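Local coordinates for protein tubulin binding cofactor C (PDB 5AJ8) that probably acts as a tubulin-folding chaperone, the chain being the C-terminal domain of a TBCC-family cofactor from Leishmania major, at residues 41-46 with 117-122; 74-79 with 159-164. The protein carries 1 engineered substitution. All coordinates share one frame; numbering follows the deposited sequence.

Contact 1 of 2, residues 41-46 with 117-122; sequences CLPIAG and AEWVSR
Leu42 and Pro43, in the loop that follows strand 38-41, pack against Trp119 and Val120 of helix 116-122; all four are buried and the side chains meet through apolar atoms. Leu42 comes first. With chi2 at -179° its CD1 continues the line of the chain, while CD2 branches off toward the indole and reaches the outer end of the six-membered ring, 4.0 Å from Trp119 CZ3, coming in obliquely. Pro43 is the centre of the contact. Its ring crosses the tryptophan side chain at about a right angle, with Pro43 CD 3.7 Å from Trp119 CE3. The neighbouring corner of the proline meets helix backbone instead: Pro43 CG lies 3.6 Å from Trp119 O and 4.2 Å from Val120 CA. The proline thus fits beside the helix where the indole leaves it. Beyond Pro43 the loop passes through an inverse gamma turn centred on Ala45 toward strand 47-51. In the fold, the contact seats the helix against one side of the parallel beta-solenoid: Tyr113 meets the Trp119 ring edge-to-face, Pro43 also touches Tyr96, in a loop, and Ala61 of strand 56-62, and Val120 rests on the same Ala61.

Contact 2 of 2, residues 74-79 with 159-164; sequences DMYVWC and EEERAS. Engineered in segment 74-79: Met75 (natural residue Leu).
Tyr76 reaches from strand 73-79 to the backbone at Arg162, in the loop that follows strand 153-155. The strand belongs to one of the two parallel sheets of the right-handed beta-helix of the C-CAP/cofactor C domain, and the loop runs across the outside of that sheet. The CB of the tyrosine points toward the loop, and chi1 of -62° sets CG beside the backbone N, from where the phenol reaches out to the loop. Glu161 CA lies at the ring edge, near its plane, and the closest approach of the two side chains is 4.3 Å, from Tyr76 CE2 to Glu161 CG. Over one face sits the carbonyl oxygen Arg162 O, which is hydrogen-bonded to the hydroxyl of Tyr59; the Tyr59 ring in turn stacks with Tyr76.

The side chain of Arg162 crosses that of Tyr76 at about a right angle, and its CB lies 3.4 Å from Tyr76 OH. From there the chain runs extended to NE, and its guanidinium end leads away from the tyrosine, its plane turned 43° from that of the phenol ring. NH1 is hydrogen-bonded to the hydroxyl of Tyr40; Tyr76 meets only the backbone and CB of Arg162. Leu156 and Cys98 also touch the Tyr76 side chain and help to bury it, whereas Arg162 is exposed. One hydrogen bond joins the two segments: Arg162 N donates to Tyr76 OH over 2.8 Å, with an N-H...O angle of 151°, moderately bent. The N-H comes in strongly tilted from the ring plane, from the face over which Arg162 O sits, while the carbonyl oxygen Glu160 O stands 3.6 Å from the same Tyr76 OH.

In the fold
From the N terminus the chain winds through the coils of the beta-helix, and the loop 41-46 is the first of the four segments to appear, followed by strand segment 74-79. Contact 1 closes when helix 116-122 returns to 41-46, 71 positions on at the closest ends; contact 2 closes later, when 159-164 returns to 74-79, 80 positions on at the closest ends. The two closures therefore cross rather than nest. Contact 1 ties the helix to an early turn of the solenoid, and contact 2 ties the C-terminal loop to a later strand. Their centres are about 16 Å apart, yet they touch through Trp78, whose ring packs on Ala117 and Val120.

Contact 1 of 2, residues 41-46 with 117-122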
ATOM      1  N   CYS A  41      -1.089  -6.272  -0.876  1.00 10.87           N
ATOM      2  CA  CYS A  41       0.327  -6.520  -1.119  1.00 11.43           C
ATOM      3  C   CYS A  41       1.062  -7.083   0.107  1.00 11.76           C
ATOM      4  O   CYS A  41       1.046  -6.493   1.193  1.00 11.17           O
ATOM      5  CB  CYS A  41       1.068  -5.258  -1.555  1.00 11.96           C
ATOM      6  SG  CYS A  41       0.251  -4.250  -2.820  1.00 13.39           S
ATOM      7  N   LEU A  42       1.730  -8.210  -0.088  1.00 11.65           N
ATOM      8  CA  LEU A  42       2.718  -8.662   0.869  1.00 12.15           C
ATOM      9  C   LEU A  42       3.849  -7.600   0.887  1.00 11.85           C
ATOM     10  O   LEU A  42       3.998  -6.826  -0.057  1.00 11.97           O
ATOM     11  CB  LEU A  42       3.239 -10.048   0.498  1.00 12.92           C
ATOM     12  CG  LEU A  42       2.204 -11.179   0.427  1.00 14.05           C
ATOM     13  CD1 LEU A  42       2.854 -12.504   0.074  1.00 14.95           C
ATOM     14  CD2 LEU A  42       1.411 -11.303   1.729  1.00 14.31           C
ATOM     15  N   PRO A  43       4.606  -7.519   1.990  1.00 11.23           N
ATOM     16  CA  PRO A  43       5.639  -6.477   2.077  1.00 11.07           C
ATOM     17  C   PRO A  43       6.602  -6.481   0.889  1.00 10.91           C
ATOM     18  O   PRO A  43       7.065  -7.526   0.513  1.00 11.67           O
ATOM     19  CB  PRO A  43       6.357  -6.803   3.406  1.00 10.99           C
ATOM     20  CG  PRO A  43       5.303  -7.488   4.231  1.00 10.87           C
ATOM     21  CD  PRO A  43       4.493  -8.283   3.248  1.00 11.30           C
ATOM     22  N   ILE A  44       6.867  -5.303   0.316  1.00 10.90           N
ATOM     23  CA  ILE A  44       7.798  -5.126  -0.799  1.00 10.56           C
ATOM     24  C   ILE A  44       9.094  -4.532  -0.263  1.00 10.63           C
ATOM     25  O   ILE A  44       9.070  -3.516   0.427  1.00  9.59           O
ATOM     26  CB  ILE A  44       7.199  -4.149  -1.815  1.00 10.65           C
ATOM     27  CG1 ILE A  44       5.775  -4.557  -2.211  1.00 10.48           C
ATOM     28  CG2 ILE A  44       8.089  -4.012  -3.030  1.00 11.18           C
ATOM     29  CD1 ILE A  44       5.700  -5.932  -2.828  1.00 11.28           C
ATOM     30  N   ALA A  45      10.218  -5.179  -0.553  1.00 11.37           N
ATOM     31  CA  ALA A  45      11.505  -4.757  -0.046  1.00 12.57           C
ATOM     32  C   ALA A  45      12.118  -3.825  -1.066  1.00 12.93           C
ATOM     33  O   ALA A  45      13.158  -4.105  -1.635  1.00 12.45           O
ATOM     34  CB  ALA A  45      12.415  -5.960   0.212  1.00 13.79           C
ATOM     35  N   GLY A  46      11.432  -2.715  -1.295  1.00 13.85           N
ATOM     36  CA  GLY A  46      11.808  -1.724  -2.325  1.00 14.46           C
ATOM     37  C   GLY A  46      10.647  -0.761  -2.533  1.00 14.68           C
ATOM     38  O   GLY A  46       9.822  -0.583  -1.644  1.00 13.63           O
ATOM     39  N   ALA A 117       4.436  -6.105  12.381  1.00 14.28           N
ATOM     40  CA  ALA A 117       5.846  -5.695  12.556  1.00 14.70           C
ATOM     41  C   ALA A 117       6.799  -6.788  12.109  1.00 14.83           C
ATOM     42  O   ALA A 117       7.764  -6.503  11.424  1.00 13.47           O
ATOM     43  CB  ALA A 117       6.141  -5.303  14.005  1.00 15.59           C
ATOM     44  N   GLU A 118       6.508  -8.037  12.476  0.60 15.77           N
ATOM     45  CA  GLU A 118       7.327  -9.177  12.060  0.60 16.71           C
ATOM     46  C   GLU A 118       7.311  -9.368  10.553  0.60 15.15           C
ATOM     47  O   GLU A 118       8.347  -9.575   9.938  0.60 15.06           O
ATOM     48  CB  GLU A 118       6.833 -10.474  12.733  0.60 18.94           C
ATOM     49  CG  GLU A 118       7.315 -10.657  14.162  0.60 21.80           C
ATOM     50  CD  GLU A 118       6.612 -11.805  14.866  0.60 23.66           C
ATOM     51  OE1 GLU A 118       5.396 -11.694  15.132  0.60 23.27           O
ATOM     52  OE2 GLU A 118       7.278 -12.827  15.133  0.60 27.50           O
ATOM     53  N   TRP A 119       6.124  -9.324   9.964  1.00 14.25           N
ATOM     54  CA  TRP A 119       5.986  -9.421   8.502  1.00 13.08           C
ATOM     55  C   TRP A 119       6.815  -8.340   7.793  1.00 12.78           C
ATOM     56  O   TRP A 119       7.555  -8.605   6.841  1.00 12.12           O
ATOM     57  CB  TRP A 119       4.520  -9.233   8.079  1.00 12.66           C
ATOM     58  CG  TRP A 119       3.743 -10.477   7.932  1.00 12.74           C
ATOM     59  CD1 TRP A 119       2.947 -11.067   8.863  1.00 13.09           C
ATOM     60  CD2 TRP A 119       3.678 -11.298   6.769  1.00 12.55           C
ATOM     61  NE1 TRP A 119       2.396 -12.217   8.352  1.00 13.30           N
ATOM     62  CE2 TRP A 119       2.827 -12.377   7.065  1.00 13.09           C
ATOM     63  CE3 TRP A 119       4.281 -11.241   5.514  1.00 12.26           C
ATOM     64  CZ2 TRP A 119       2.536 -13.368   6.141  1.00 13.64           C
ATOM     65  CZ3 TRP A 119       4.001 -12.229   4.605  1.00 12.79           C
ATOM     66  CH2 TRP A 119       3.146 -13.278   4.917  1.00 13.25           C
ATOM     67  N   VAL A 120       6.674  -7.111   8.270  1.00 12.48           N
ATOM     68  CA  VAL A 120       7.331  -5.980   7.643  1.00 12.95           C
ATOM     69  C   VAL A 120       8.854  -6.042   7.858  1.00 13.48           C
ATOM     70  O   VAL A 120       9.615  -5.672   6.972  1.00 12.62           O
ATOM     71  CB  VAL A 120       6.734  -4.667   8.167  1.00 13.15           C
ATOM     72  CG1 VAL A 120       7.571  -3.477   7.786  1.00 14.73           C
ATOM     73  CG2 VAL A 120       5.301  -4.499   7.643  1.00 12.87           C
ATOM     74  N   SER A 121       9.281  -6.496   9.030  1.00 14.11           N
ATOM     75  CA  SER A 121      10.720  -6.649   9.296  1.00 16.20           C
ATOM     76  C   SER A 121      11.309  -7.812   8.465  1.00 16.15           C
ATOM     77  O   SER A 121      12.305  -7.627   7.776  1.00 14.77           O
ATOM     78  CB  SER A 121      10.962  -6.895  10.789  1.00 17.66           C
ATOM     79  OG  SER A 121      12.285  -7.316  11.024  1.00 22.94           O
ATOM     80  N   ARG A 122      10.677  -8.992   8.528  1.00 16.08           N
ATOM     81  CA  ARG A 122      11.261 -10.210   7.952  1.00 17.68           C
ATOM     82  C   ARG A 122      11.058 -10.311   6.433  1.00 17.53           C
ATOM     83  O   ARG A 122      11.985 -10.668   5.733  1.00 19.77           O
ATOM     84  CB  ARG A 122      10.715 -11.454   8.641  1.00 21.38           C
ATOM     85  CG  ARG A 122      10.837 -11.474  10.161  1.00 23.59           C
ATOM     86  CD  ARG A 122      12.275 -11.610  10.589  1.00 28.93           C
ATOM     87  NE  ARG A 122      12.803 -12.911  10.203  1.00 36.06           N
ATOM     88  CZ  ARG A 122      12.888 -13.976  11.003  1.00 40.64           C
ATOM     89  NH1 ARG A 122      12.482 -13.916  12.262  1.00 46.26           N
ATOM     90  NH2 ARG A 122      13.378 -15.115  10.533  1.00 38.17           N
TER

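Contact 2 of 2, residues 74-79 with 159-164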
ATOM      1  N   ASP A  74      -8.043   4.586  -0.818  1.00 10.43           N
ATOM      2  CA  ASP A  74      -7.810   4.440   0.620  1.00 10.41           C
ATOM      3  C   ASP A  74      -6.531   3.626   0.741  1.00  9.83           C
ATOM      4  O   ASP A  74      -6.485   2.468   0.296  1.00 10.45           O
ATOM      5  CB  ASP A  74      -8.975   3.776   1.348  1.00 10.71           C
ATOM      6  CG  ASP A  74     -10.209   4.682   1.471  1.00 12.34           C
ATOM      7  OD1 ASP A  74     -10.112   5.904   1.229  1.00 12.12           O
ATOM      8  OD2 ASP A  74     -11.306   4.134   1.774  1.00 13.48           O
HETATM    9  N   MSE A  75      -5.482   4.242   1.283  1.00  9.86           N
HETATM   10  CA  MSE A  75      -4.127   3.647   1.319  1.00  9.68           C
HETATM   11  C   MSE A  75      -3.792   3.209   2.727  1.00  9.58           C
HETATM   12  O   MSE A  75      -3.627   4.058   3.615  1.00  9.30           O
HETATM   13  CB  MSE A  75      -3.089   4.700   0.871  1.00 10.52           C
HETATM   14  CG  MSE A  75      -3.189   5.268  -0.539  1.00 11.98           C
HETATM   15 SE   MSE A  75      -3.174   3.873  -1.908  1.00 15.56          SE
HETATM   16  CE  MSE A  75      -1.431   3.126  -1.355  1.00 14.64           C
ATOM     17  N   TYR A  76      -3.656   1.897   2.956  1.00  9.36           N
ATOM     18  CA  TYR A  76      -3.266   1.339   4.250  1.00  9.64           C
ATOM     19  C   TYR A  76      -1.799   0.924   4.194  1.00 10.26           C
ATOM     20  O   TYR A  76      -1.435  -0.095   3.591  1.00 10.84           O
ATOM     21  CB  TYR A  76      -4.172   0.159   4.625  1.00 10.00           C
ATOM     22  CG  TYR A  76      -5.637   0.562   4.784  1.00  9.59           C
ATOM     23  CD1 TYR A  76      -6.503   0.592   3.693  1.00  9.83           C
ATOM     24  CD2 TYR A  76      -6.129   0.939   6.009  1.00  9.62           C
ATOM     25  CE1 TYR A  76      -7.847   0.964   3.843  1.00 10.29           C
ATOM     26  CE2 TYR A  76      -7.446   1.310   6.176  1.00 10.36           C
ATOM     27  CZ  TYR A  76      -8.302   1.325   5.092  1.00 11.10           C
ATOM     28  OH  TYR A  76      -9.612   1.722   5.296  1.00 12.83           O
ATOM     29  N   VAL A  77      -0.958   1.724   4.830  1.00 10.57           N
ATOM     30  CA  VAL A  77       0.425   1.829   4.475  1.00 11.74           C
ATOM     31  C   VAL A  77       1.378   1.629   5.674  1.00 12.05           C
ATOM     32  O   VAL A  77       1.174   2.201   6.752  1.00 12.95           O
ATOM     33  CB  VAL A  77       0.667   3.237   3.851  1.00 13.59           C
ATOM     34  CG1 VAL A  77       2.144   3.516   3.647  1.00 15.36           C
ATOM     35  CG2 VAL A  77      -0.082   3.361   2.541  1.00 14.03           C
ATOM     36  N   TRP A  78       2.429   0.838   5.454  1.00 11.22           N
ATOM     37  CA  TRP A  78       3.599   0.808   6.343  1.00 12.14           C
ATOM     38  C   TRP A  78       4.801   1.099   5.452  1.00 11.31           C
ATOM     39  O   TRP A  78       5.219   0.258   4.657  1.00 11.10           O
ATOM     40  CB  TRP A  78       3.744  -0.543   7.050  1.00 12.52           C
ATOM     41  CG  TRP A  78       4.717  -0.557   8.255  1.00 13.44           C
ATOM     42  CD1 TRP A  78       5.948   0.042   8.348  1.00 14.02           C
ATOM     43  CD2 TRP A  78       4.509  -1.226   9.505  1.00 12.94           C
ATOM     44  NE1 TRP A  78       6.498  -0.201   9.587  1.00 14.59           N
ATOM     45  CE2 TRP A  78       5.637  -0.983  10.310  1.00 14.13           C
ATOM     46  CE3 TRP A  78       3.452  -1.974  10.029  1.00 12.96           C
ATOM     47  CZ2 TRP A  78       5.747  -1.484  11.617  1.00 14.62           C
ATOM     48  CZ3 TRP A  78       3.552  -2.467  11.315  1.00 13.64           C
ATOM     49  CH2 TRP A  78       4.685  -2.213  12.103  1.00 14.27           C
ATOM     50  N   CYS A  79       5.340   2.294   5.586  1.00 11.31           N
ATOM     51  CA  CYS A  79       6.400   2.756   4.712  1.00 11.34           C
ATOM     52  C   CYS A  79       7.614   3.204   5.491  1.00 10.43           C
ATOM     53  O   CYS A  79       7.470   3.905   6.467  1.00  9.95           O
ATOM     54  CB  CYS A  79       5.904   3.942   3.886  1.00 12.12           C
ATOM     55  SG  CYS A  79       6.968   4.270   2.458  1.00 15.99           S
ATOM     56  N   GLU A 159     -13.114   4.790  12.747  1.00 30.10           N
ATOM     57  CA  GLU A 159     -14.341   4.151  12.246  1.00 33.47           C
ATOM     58  C   GLU A 159     -14.435   4.015  10.732  1.00 31.44           C
ATOM     59  O   GLU A 159     -15.301   3.318  10.214  1.00 35.18           O
ATOM     60  CB  GLU A 159     -15.597   4.883  12.749  1.00 44.52           C
ATOM     61  CG  GLU A 159     -15.791   6.312  12.219  1.00 52.27           C
ATOM     62  CD  GLU A 159     -15.310   7.401  13.173  1.00 60.61           C
ATOM     63  OE1 GLU A 159     -14.570   7.098  14.140  1.00 59.25           O
ATOM     64  OE2 GLU A 159     -15.683   8.574  12.947  1.00 74.86           O
ATOM     65  N   GLU A 160     -13.580   4.713  10.014  1.00 28.19           N
ATOM     66  CA  GLU A 160     -13.545   4.584   8.570  1.00 26.62           C
ATOM     67  C   GLU A 160     -12.496   3.556   8.157  1.00 20.93           C
ATOM     68  O   GLU A 160     -12.348   3.292   6.982  1.00 19.31           O
ATOM     69  CB  GLU A 160     -13.218   5.937   7.920  1.00 29.61           C
ATOM     70  CG  GLU A 160     -14.113   7.086   8.363  1.00 36.36           C
ATOM     71  CD  GLU A 160     -13.676   8.434   7.791  1.00 38.24           C
ATOM     72  OE1 GLU A 160     -12.478   8.802   7.894  1.00 34.70           O
ATOM     73  OE2 GLU A 160     -14.546   9.135   7.251  1.00 41.60           O
ATOM     74  N   GLU A 161     -11.762   2.980   9.095  1.00 18.76           N
ATOM     75  CA  GLU A 161     -10.761   1.976   8.716  1.00 18.03           C
ATOM     76  C   GLU A 161     -11.480   0.730   8.203  1.00 15.95           C
ATOM     77  O   GLU A 161     -12.465   0.326   8.757  1.00 15.59           O
ATOM     78  CB  GLU A 161      -9.794   1.654   9.874  1.00 18.70           C
ATOM     79  CG  GLU A 161      -8.732   2.739  10.075  1.00 21.09           C
ATOM     80  CD  GLU A 161      -7.894   2.576  11.362  1.00 23.10           C
ATOM     81  OE1 GLU A 161      -7.996   1.554  12.075  1.00 24.17           O
ATOM     82  OE2 GLU A 161      -7.117   3.491  11.669  1.00 22.10           O
ATOM     83  N   ARG A 162     -11.003   0.171   7.106  1.00 14.82           N
ATOM     84  CA  ARG A 162     -11.555  -1.084   6.588  1.00 15.28           C
ATOM     85  C   ARG A 162     -10.620  -2.225   7.005  1.00 14.15           C
ATOM     86  O   ARG A 162      -9.572  -2.423   6.412  1.00 13.45           O
ATOM     87  CB  ARG A 162     -11.690  -1.002   5.083  1.00 14.39           C
ATOM     88  CG  ARG A 162     -12.220  -2.233   4.369  1.00 14.33           C
ATOM     89  CD  ARG A 162     -12.077  -1.937   2.875  1.00 14.13           C
ATOM     90  NE  ARG A 162     -12.613  -2.965   1.994  1.00 14.87           N
ATOM     91  CZ  ARG A 162     -11.949  -4.029   1.552  1.00 15.35           C
ATOM     92  NH1 ARG A 162     -10.688  -4.287   1.950  1.00 13.72           N
ATOM     93  NH2 ARG A 162     -12.582  -4.863   0.722  1.00 15.13           N
ATOM     94  N   ALA A 163     -11.025  -2.937   8.046  1.00 13.94           N
ATOM     95  CA  ALA A 163     -10.218  -4.002   8.644  1.00 14.17           C
ATOM     96  C   ALA A 163     -10.477  -5.315   7.903  1.00 13.87           C
ATOM     97  O   ALA A 163     -11.380  -6.051   8.245  1.00 16.20           O
ATOM     98  CB  ALA A 163     -10.555  -4.127  10.129  1.00 14.69           C
ATOM     99  N   SER A 164      -9.709  -5.583   6.856  1.00 13.22           N
ATOM    100  CA  SER A 164      -9.979  -6.713   5.964  1.00 13.10           C
ATOM    101  C   SER A 164      -9.451  -8.038   6.564  1.00 13.68           C
ATOM    102  O   SER A 164      -8.271  -8.126   6.979  1.00 12.17           O
ATOM    103  CB  SER A 164      -9.361  -6.468   4.586  1.00 11.99           C
ATOM    104  OG  SER A 164      -9.492  -7.589   3.726  1.00 12.40           O
TER